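Local atomic coordinates of SAM-dependent O-methyltransferase (Leptospira interrogans, PDB entry 2HNK), a protein that probably transfers a methyl group from S-adenosyl-L-methionine to a hydroxyl oxygen of its substrate, and binds the by-product S-adenosyl-L-homocysteine. Residues Gly119-Ser131 with Asn159-Leu171. Sequence-based numbering, arbitrary orientation.
Sequences GSALETLQVLIDS and NYPNYYPLILKLL. With SAH (S-adenosyl-L-homocysteine), chain O.
Leu122, Leu125 and Ile129 of helix 121-130 lie level with Tyr163, Leu166 and Leu170 of helix 160-170, two helices that run the same way at 25° with their axes 10.2 Å apart. No hydrogen bond joins them; the seam is mainly apolar, and Leu166 is a knob in the hole formed by Leu122, Leu125, Gln126 and Ile129. The two methyls of Leu166 divide the hole: CD1 turns to Leu122 and Leu125, whereas Leu166 CD2 lies 3.8 Å from Ile129 CD1. Gln126 starts out away from the other helix, but a bend at chi2 (60°) brings its amide back, so that OE1 reaches Leu166 CD2 while NE2 donates to Asp130 OD2. One turn on, Leu170 is met obliquely, its CG 3.6 Å from Ile129 CG1 and its CD1 3.8 Å from Leu125 CD2.

At the N-terminal end the contact becomes a ligand site. Leu122 CD2 meets the Tyr163 ring obliquely, 3.6 Å from Tyr163 CE1, with the two side chains nearly perpendicular. Tyr163 OH lies near the adenine amine; it is hydrogen-bonded to Asp156 and accepts from a water that in turn accepts from SAH N6. Ala121 N donates to SAH N1 at 3.1 Å, reading the adenine edge. Leu125 and Ile167 both touch Ile67, and the pair illustrates how, in the Rossmann-like fold of SAM-dependent methyltransferases, helices packed on one side of the parallel strands bring their N-terminal ends to the cofactor pocket.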
ATOM      1  N   GLY C 119       0.852 -28.266  -8.593  1.00 30.23           N
ATOM      2  CA  GLY C 119       2.214 -28.742  -8.748  1.00 30.92           C
ATOM      3  C   GLY C 119       3.160 -27.795  -8.047  1.00 31.49           C
ATOM      4  O   GLY C 119       2.718 -26.839  -7.406  1.00 31.91           O
ATOM      5  N   SER C 120       4.456 -28.070  -8.179  1.00 31.72           N
ATOM      6  CA  SER C 120       5.529 -27.236  -7.645  1.00 31.96           C
ATOM      7  C   SER C 120       5.586 -25.872  -8.336  1.00 31.87           C
ATOM      8  O   SER C 120       5.609 -25.797  -9.569  1.00 32.00           O
ATOM      9  CB  SER C 120       6.866 -27.976  -7.796  1.00 32.05           C
ATOM     10  OG  SER C 120       7.918 -27.098  -8.182  1.00 34.17           O
ATOM     11  N   ALA C 121       5.612 -24.799  -7.541  1.00 31.72           N
ATOM     12  CA  ALA C 121       5.583 -23.439  -8.089  1.00 31.35           C
ATOM     13  C   ALA C 121       6.885 -23.052  -8.789  1.00 31.27           C
ATOM     14  O   ALA C 121       6.856 -22.338  -9.796  1.00 31.02           O
ATOM     15  CB  ALA C 121       5.221 -22.426  -7.031  1.00 31.23           C
ATOM     16  N   LEU C 122       8.020 -23.529  -8.281  1.00 31.20           N
ATOM     17  CA  LEU C 122       9.288 -23.345  -9.002  1.00 31.47           C
ATOM     18  C   LEU C 122       9.171 -23.826 -10.453  1.00 31.62           C
ATOM     19  O   LEU C 122       9.568 -23.118 -11.376  1.00 32.01           O
ATOM     20  CB  LEU C 122      10.453 -24.036  -8.283  1.00 31.16           C
ATOM     21  CG  LEU C 122      10.909 -23.446  -6.936  1.00 31.27           C
ATOM     22  CD1 LEU C 122      11.947 -24.353  -6.277  1.00 30.72           C
ATOM     23  CD2 LEU C 122      11.460 -22.035  -7.076  1.00 29.95           C
ATOM     24  N   GLU C 123       8.595 -25.011 -10.639  1.00 31.88           N
ATOM     25  CA  GLU C 123       8.334 -25.576 -11.958  1.00 32.36           C
ATOM     26  C   GLU C 123       7.317 -24.790 -12.761  1.00 31.71           C
ATOM     27  O   GLU C 123       7.534 -24.515 -13.941  1.00 32.01           O
ATOM     28  CB  GLU C 123       7.788 -26.984 -11.819  1.00 33.11           C
ATOM     29  CG  GLU C 123       8.820 -28.068 -11.766  1.00 36.64           C
ATOM     30  CD  GLU C 123       8.171 -29.413 -11.972  1.00 41.42           C
ATOM     31  OE1 GLU C 123       8.200 -30.241 -11.027  1.00 42.61           O
ATOM     32  OE2 GLU C 123       7.598 -29.618 -13.075  1.00 43.53           O
ATOM     33  N   THR C 124       6.194 -24.456 -12.127  1.00 30.85           N
ATOM     34  CA  THR C 124       5.123 -23.735 -12.791  1.00 30.00           C
ATOM     35  C   THR C 124       5.646 -22.414 -13.347  1.00 30.08           C
ATOM     36  O   THR C 124       5.321 -22.025 -14.476  1.00 30.15           O
ATOM     37  CB  THR C 124       3.936 -23.513 -11.844  1.00 29.95           C
ATOM     38  OG1 THR C 124       3.411 -24.789 -11.439  1.00 29.50           O
ATOM     39  CG2 THR C 124       2.833 -22.705 -12.526  1.00 29.64           C
ATOM     40  N   LEU C 125       6.486 -21.748 -12.565  1.00 29.75           N
ATOM     41  CA  LEU C 125       7.021 -20.458 -12.960  1.00 29.80           C
ATOM     42  C   LEU C 125       8.070 -20.600 -14.064  1.00 30.05           C
ATOM     43  O   LEU C 125       8.103 -19.787 -14.980  1.00 29.85           O
ATOM     44  CB  LEU C 125       7.581 -19.696 -11.745  1.00 29.49           C
ATOM     45  CG  LEU C 125       6.614 -19.286 -10.620  1.00 28.97           C
ATOM     46  CD1 LEU C 125       7.381 -18.510  -9.559  1.00 29.43           C
ATOM     47  CD2 LEU C 125       5.421 -18.474 -11.132  1.00 27.33           C
ATOM     48  N   GLN C 126       8.912 -21.631 -13.977  1.00 30.48           N
ATOM     49  CA  GLN C 126       9.947 -21.864 -14.996  1.00 31.13           C
ATOM     50  C   GLN C 126       9.358 -22.216 -16.356  1.00 31.05           C
ATOM     51  O   GLN C 126       9.793 -21.681 -17.367  1.00 31.38           O
ATOM     52  CB  GLN C 126      10.942 -22.942 -14.571  1.00 31.19           C
ATOM     53  CG  GLN C 126      12.148 -23.055 -15.503  1.00 32.16           C
ATOM     54  CD  GLN C 126      12.956 -21.766 -15.577  1.00 33.69           C
ATOM     55  OE1 GLN C 126      13.442 -21.263 -14.565  1.00 34.61           O
ATOM     56  NE2 GLN C 126      13.098 -21.227 -16.783  1.00 33.76           N
ATOM     57  N   VAL C 127       8.363 -23.097 -16.371  1.00 31.26           N
ATOM     58  CA  VAL C 127       7.653 -23.455 -17.600  1.00 31.66           C
ATOM     59  C   VAL C 127       7.018 -22.224 -18.265  1.00 32.34           C
ATOM     60  O   VAL C 127       7.002 -22.097 -19.495  1.00 32.58           O
ATOM     61  CB  VAL C 127       6.582 -24.533 -17.320  1.00 31.53           C
ATOM     62  CG1 VAL C 127       5.696 -24.759 -18.535  1.00 31.64           C
ATOM     63  CG2 VAL C 127       7.242 -25.830 -16.890  1.00 30.85           C
ATOM     64  N   LEU C 128       6.512 -21.318 -17.434  1.00 32.85           N
ATOM     65  CA  LEU C 128       5.894 -20.072 -17.883  1.00 33.25           C
ATOM     66  C   LEU C 128       6.941 -19.123 -18.483  1.00 33.47           C
ATOM     67  O   LEU C 128       6.697 -18.478 -19.513  1.00 33.43           O
ATOM     68  CB  LEU C 128       5.171 -19.417 -16.699  1.00 33.11           C
ATOM     69  CG  LEU C 128       3.850 -18.689 -16.914  1.00 33.50           C
ATOM     70  CD1 LEU C 128       2.834 -19.552 -17.646  1.00 33.21           C
ATOM     71  CD2 LEU C 128       3.296 -18.257 -15.572  1.00 33.37           C
ATOM     72  N   ILE C 129       8.107 -19.047 -17.844  1.00 33.74           N
ATOM     73  CA  ILE C 129       9.219 -18.270 -18.384  1.00 34.37           C
ATOM     74  C   ILE C 129       9.666 -18.809 -19.759  1.00 35.32           C
ATOM     75  O   ILE C 129       9.819 -18.038 -20.715  1.00 35.48           O
ATOM     76  CB  ILE C 129      10.412 -18.216 -17.402  1.00 34.16           C
ATOM     77  CG1 ILE C 129      10.056 -17.377 -16.174  1.00 33.38           C
ATOM     78  CG2 ILE C 129      11.657 -17.642 -18.086  1.00 33.37           C
ATOM     79  CD1 ILE C 129      10.961 -17.598 -14.976  1.00 33.26           C
ATOM     80  N   ASP C 130       9.847 -20.125 -19.852  1.00 36.17           N
ATOM     81  CA  ASP C 130      10.408 -20.758 -21.053  1.00 37.17           C
ATOM     82  C   ASP C 130       9.407 -20.979 -22.189  1.00 37.78           C
ATOM     83  O   ASP C 130       9.810 -21.228 -23.324  1.00 38.14           O
ATOM     84  CB  ASP C 130      11.058 -22.098 -20.692  1.00 37.07           C
ATOM     85  CG  ASP C 130      12.188 -21.953 -19.703  1.00 37.56           C
ATOM     86  OD1 ASP C 130      12.888 -20.919 -19.728  1.00 37.61           O
ATOM     87  OD2 ASP C 130      12.378 -22.884 -18.892  1.00 39.39           O
ATOM     88  N   SER C 131       8.114 -20.906 -21.878  1.00 38.62           N
ATOM     89  CA  SER C 131       7.050 -21.119 -22.861  1.00 39.19           C
ATOM     90  C   SER C 131       7.162 -20.180 -24.059  1.00 39.62           C
ATOM     91  O   SER C 131       7.389 -18.979 -23.889  1.00 39.82           O
ATOM     92  CB  SER C 131       5.678 -20.954 -22.204  1.00 39.34           C
ATOM     93  OG  SER C 131       5.324 -22.110 -21.464  1.00 39.90           O
ATOM     94  N   ASN C 159      11.904 -21.429   0.402  1.00 28.22           N
ATOM     95  CA  ASN C 159      12.135 -21.196  -1.019  1.00 27.64           C
ATOM     96  C   ASN C 159      11.950 -19.766  -1.528  1.00 27.28           C
ATOM     97  O   ASN C 159      12.070 -19.534  -2.733  1.00 27.50           O
ATOM     98  CB  ASN C 159      11.311 -22.170  -1.865  1.00 27.66           C
ATOM     99  CG  ASN C 159      12.101 -23.420  -2.244  1.00 27.72           C
ATOM    100  OD1 ASN C 159      13.325 -23.377  -2.368  1.00 28.50           O
ATOM    101  ND2 ASN C 159      11.403 -24.531  -2.435  1.00 27.88           N
ATOM    102  N   TYR C 160      11.672 -18.816  -0.626  1.00 26.39           N
ATOM    103  CA  TYR C 160      11.478 -17.407  -1.003  1.00 25.53           C
ATOM    104  C   TYR C 160      12.646 -16.837  -1.826  1.00 25.81           C
ATOM    105  O   TYR C 160      12.404 -16.214  -2.867  1.00 26.06           O
ATOM    106  CB  TYR C 160      11.229 -16.526   0.229  1.00 24.62           C
ATOM    107  CG  TYR C 160       9.785 -16.325   0.660  1.00 23.71           C
ATOM    108  CD1 TYR C 160       8.824 -17.325   0.497  1.00 22.50           C
ATOM    109  CD2 TYR C 160       9.391 -15.126   1.280  1.00 23.53           C
ATOM    110  CE1 TYR C 160       7.493 -17.128   0.908  1.00 22.40           C
ATOM    111  CE2 TYR C 160       8.070 -14.922   1.705  1.00 22.10           C
ATOM    112  CZ  TYR C 160       7.131 -15.925   1.520  1.00 22.38           C
ATOM    113  OH  TYR C 160       5.841 -15.725   1.942  1.00 21.99           O
ATOM    114  N   PRO C 161      13.912 -17.033  -1.371  1.00 25.91           N
ATOM    115  CA  PRO C 161      15.023 -16.547  -2.207  1.00 26.05           C
ATOM    116  C   PRO C 161      15.125 -17.208  -3.591  1.00 26.14           C
ATOM    117  O   PRO C 161      15.731 -16.635  -4.485  1.00 26.54           O
ATOM    118  CB  PRO C 161      16.276 -16.832  -1.360  1.00 25.94           C
ATOM    119  CG  PRO C 161      15.865 -17.842  -0.361  1.00 25.93           C
ATOM    120  CD  PRO C 161      14.399 -17.655  -0.122  1.00 25.77           C
ATOM    121  N   ASN C 162      14.523 -18.377  -3.779  1.00 26.31           N
ATOM    122  CA  ASN C 162      14.500 -19.005  -5.100  1.00 26.48           C
ATOM    123  C   ASN C 162      13.356 -18.533  -5.995  1.00 26.73           C
ATOM    124  O   ASN C 162      13.489 -18.520  -7.225  1.00 26.77           O
ATOM    125  CB  ASN C 162      14.492 -20.531  -4.970  1.00 26.76           C
ATOM    126  CG  ASN C 162      15.689 -21.047  -4.194  1.00 27.39           C
ATOM    127  OD1 ASN C 162      16.818 -20.621  -4.424  1.00 27.91           O
ATOM    128  ND2 ASN C 162      15.443 -21.946  -3.253  1.00 27.78           N
ATOM    129  N   TYR C 163      12.235 -18.144  -5.384  1.00 26.32           N
ATOM    130  CA  TYR C 163      11.121 -17.582  -6.144  1.00 26.15           C
ATOM    131  C   TYR C 163      11.490 -16.211  -6.709  1.00 26.27           C
ATOM    132  O   TYR C 163      11.125 -15.873  -7.842  1.00 25.99           O
ATOM    133  CB  TYR C 163       9.851 -17.506  -5.283  1.00 26.19           C
ATOM    134  CG  TYR C 163       9.283 -18.866  -4.929  1.00 25.57           C
ATOM    135  CD1 TYR C 163       8.897 -19.756  -5.934  1.00 25.50           C
ATOM    136  CD2 TYR C 163       9.131 -19.268  -3.595  1.00 25.41           C
ATOM    137  CE1 TYR C 163       8.375 -21.009  -5.628  1.00 25.33           C
ATOM    138  CE2 TYR C 163       8.598 -20.525  -3.274  1.00 24.19           C
ATOM    139  CZ  TYR C 163       8.234 -21.390  -4.304  1.00 26.10           C
ATOM    140  OH  TYR C 163       7.723 -22.643  -4.040  1.00 26.75           O
ATOM    141  N   TYR C 164      12.252 -15.451  -5.924  1.00 26.25           N
ATOM    142  CA  TYR C 164      12.584 -14.063  -6.241  1.00 26.21           C
ATOM    143  C   TYR C 164      13.079 -13.803  -7.679  1.00 26.46           C
ATOM    144  O   TYR C 164      12.457 -13.019  -8.402  1.00 26.62           O
ATOM    145  CB  TYR C 164      13.534 -13.485  -5.185  1.00 26.09           C
ATOM    146  CG  TYR C 164      13.823 -12.019  -5.371  1.00 26.45           C
ATOM    147  CD1 TYR C 164      12.823 -11.061  -5.187  1.00 26.57           C
ATOM    148  CD2 TYR C 164      15.100 -11.581  -5.732  1.00 25.61           C
ATOM    149  CE1 TYR C 164      13.091  -9.698  -5.370  1.00 25.80           C
ATOM    150  CE2 TYR C 164      15.375 -10.226  -5.910  1.00 25.31           C
ATOM    151  CZ  TYR C 164      14.364  -9.293  -5.733  1.00 25.88           C
ATOM    152  OH  TYR C 164      14.630  -7.954  -5.903  1.00 26.21           O
ATOM    153  N   PRO C 165      14.186 -14.453  -8.107  1.00 26.92           N
ATOM    154  CA  PRO C 165      14.640 -14.207  -9.500  1.00 26.96           C
ATOM    155  C   PRO C 165      13.609 -14.552 -10.573  1.00 27.10           C
ATOM    156  O   PRO C 165      13.528 -13.850 -11.573  1.00 27.75           O
ATOM    157  CB  PRO C 165      15.900 -15.083  -9.632  1.00 26.98           C
ATOM    158  CG  PRO C 165      15.806 -16.081  -8.497  1.00 27.23           C
ATOM    159  CD  PRO C 165      15.090 -15.377  -7.390  1.00 26.65           C
ATOM    160  N   LEU C 166      12.815 -15.598 -10.353  1.00 27.16           N
ATOM    161  CA  LEU C 166      11.740 -15.994 -11.275  1.00 27.27           C
ATOM    162  C   LEU C 166      10.587 -14.976 -11.341  1.00 27.37           C
ATOM    163  O   LEU C 166      10.021 -14.717 -12.424  1.00 27.31           O
ATOM    164  CB  LEU C 166      11.187 -17.378 -10.902  1.00 27.29           C
ATOM    165  CG  LEU C 166      12.113 -18.596 -10.710  1.00 28.38           C
ATOM    166  CD1 LEU C 166      11.301 -19.816 -10.248  1.00 28.28           C
ATOM    167  CD2 LEU C 166      12.908 -18.946 -11.969  1.00 27.84           C
ATOM    168  N   ILE C 167      10.234 -14.423 -10.182  1.00 27.29           N
ATOM    169  CA  ILE C 167       9.228 -13.358 -10.080  1.00 27.18           C
ATOM    170  C   ILE C 167       9.690 -12.138 -10.859  1.00 27.67           C
ATOM    171  O   ILE C 167       8.932 -11.546 -11.616  1.00 27.75           O
ATOM    172  CB  ILE C 167       8.979 -12.966  -8.594  1.00 27.09           C
ATOM    173  CG1 ILE C 167       8.254 -14.108  -7.858  1.00 26.36           C
ATOM    174  CG2 ILE C 167       8.221 -11.634  -8.485  1.00 26.01           C
ATOM    175  CD1 ILE C 167       8.405 -14.073  -6.355  1.00 24.58           C
ATOM    176  N   LEU C 168      10.960 -11.789 -10.672  1.00 28.29           N
ATOM    177  CA  LEU C 168      11.539 -10.589 -11.244  1.00 29.06           C
ATOM    178  C   LEU C 168      11.620 -10.683 -12.768  1.00 29.40           C
ATOM    179  O   LEU C 168      11.489  -9.677 -13.466  1.00 29.77           O
ATOM    180  CB  LEU C 168      12.930 -10.383 -10.650  1.00 28.85           C
ATOM    181  CG  LEU C 168      13.261  -9.020 -10.053  1.00 30.01           C
ATOM    182  CD1 LEU C 168      12.172  -8.554  -9.090  1.00 29.96           C
ATOM    183  CD2 LEU C 168      14.620  -9.100  -9.357  1.00 29.64           C
ATOM    184  N   LYS C 169      11.838 -11.900 -13.266  1.00 29.37           N
ATOM    185  CA  LYS C 169      11.883 -12.186 -14.693  1.00 29.34           C
ATOM    186  C   LYS C 169      10.476 -12.155 -15.307  1.00 28.63           C
ATOM    187  O   LYS C 169      10.279 -11.632 -16.412  1.00 28.24           O
ATOM    188  CB  LYS C 169      12.582 -13.534 -14.931  1.00 29.71           C
ATOM    189  CG  LYS C 169      12.713 -13.933 -16.409  1.00 33.18           C
ATOM    190  CD  LYS C 169      14.168 -14.223 -16.788  1.00 36.35           C
ATOM    191  CE  LYS C 169      14.975 -12.934 -16.940  1.00 38.30           C
ATOM    192  NZ  LYS C 169      16.455 -13.158 -16.828  1.00 40.88           N
ATOM    193  N   LEU C 170       9.494 -12.692 -14.583  1.00 27.72           N
ATOM    194  CA  LEU C 170       8.114 -12.689 -15.073  1.00 27.03           C
ATOM    195  C   LEU C 170       7.446 -11.319 -14.988  1.00 26.44           C
ATOM    196  O   LEU C 170       6.567 -11.013 -15.787  1.00 26.24           O
ATOM    197  CB  LEU C 170       7.268 -13.744 -14.353  1.00 27.05           C
ATOM    198  CG  LEU C 170       7.469 -15.189 -14.830  1.00 27.42           C
ATOM    199  CD1 LEU C 170       6.998 -16.174 -13.779  1.00 26.48           C
ATOM    200  CD2 LEU C 170       6.775 -15.448 -16.180  1.00 26.91           C
ATOM    201  N   LEU C 171       7.863 -10.500 -14.023  1.00 25.99           N
ATOM    202  CA  LEU C 171       7.282  -9.168 -13.843  1.00 25.71           C
ATOM    203  C   LEU C 171       7.692  -8.199 -14.944  1.00 25.82           C
ATOM    204  O   LEU C 171       8.860  -8.150 -15.323  1.00 25.65           O
ATOM    205  CB  LEU C 171       7.678  -8.561 -12.491  1.00 25.09           C
ATOM    206  CG  LEU C 171       6.931  -8.889 -11.204  1.00 24.84           C
ATOM    207  CD1 LEU C 171       7.606  -8.160 -10.043  1.00 23.88           C
ATOM    208  CD2 LEU C 171       5.447  -8.508 -11.280  1.00 23.95           C
TER
HETATM  209  N   SAH O2003      -2.625 -17.163   0.202  1.00 47.74           N
HETATM  210  CA  SAH O2003      -3.278 -18.103   1.164  1.00 48.17           C
HETATM  211  CB  SAH O2003      -2.253 -18.612   2.178  1.00 48.45           C
HETATM  212  CG  SAH O2003      -1.128 -19.449   1.565  1.00 50.39           C
HETATM  213  SD  SAH O2003      -0.598 -20.721   2.732  1.00 53.68           S
HETATM  214  C   SAH O2003      -4.514 -17.515   1.867  1.00 47.79           C
HETATM  215  O   SAH O2003      -5.225 -18.213   2.596  1.00 47.39           O
HETATM  216  OXT SAH O2003      -4.836 -16.337   1.724  1.00 47.16           O
HETATM  217  C5' SAH O2003       0.649 -21.433   1.627  1.00 56.41           C
HETATM  218  C4' SAH O2003       0.115 -22.389   0.565  1.00 57.98           C
HETATM  219  O4' SAH O2003       1.148 -22.651  -0.363  1.00 59.36           O
HETATM  220  C3' SAH O2003      -0.319 -23.730   1.133  1.00 58.98           C
HETATM  221  O3' SAH O2003      -1.634 -23.993   0.702  1.00 59.52           O
HETATM  222  C2' SAH O2003       0.617 -24.764   0.541  1.00 59.66           C
HETATM  223  O2' SAH O2003      -0.099 -25.913   0.137  1.00 59.98           O
HETATM  224  C1' SAH O2003       1.212 -24.032  -0.658  1.00 59.67           C
HETATM  225  N9  SAH O2003       2.590 -24.454  -0.996  1.00 59.55           N
HETATM  226  C8  SAH O2003       3.566 -24.960  -0.166  1.00 59.55           C
HETATM  227  N7  SAH O2003       4.673 -25.222  -0.905  1.00 59.33           N
HETATM  228  C5  SAH O2003       4.422 -24.887  -2.194  1.00 59.65           C
HETATM  229  C6  SAH O2003       5.184 -24.943  -3.362  1.00 59.47           C
HETATM  230  N6  SAH O2003       6.430 -25.400  -3.343  1.00 59.55           N
HETATM  231  N1  SAH O2003       4.633 -24.526  -4.560  1.00 59.67           N
HETATM  232  C2  SAH O2003       3.336 -24.047  -4.606  1.00 59.56           C
HETATM  233  N3  SAH O2003       2.584 -23.992  -3.447  1.00 59.81           N
HETATM  234  C4  SAH O2003       3.115 -24.408  -2.263  1.00 59.85           C
HETATM  235  O   HOH W   1       8.386 -25.269  -5.554  1.00 46.45           O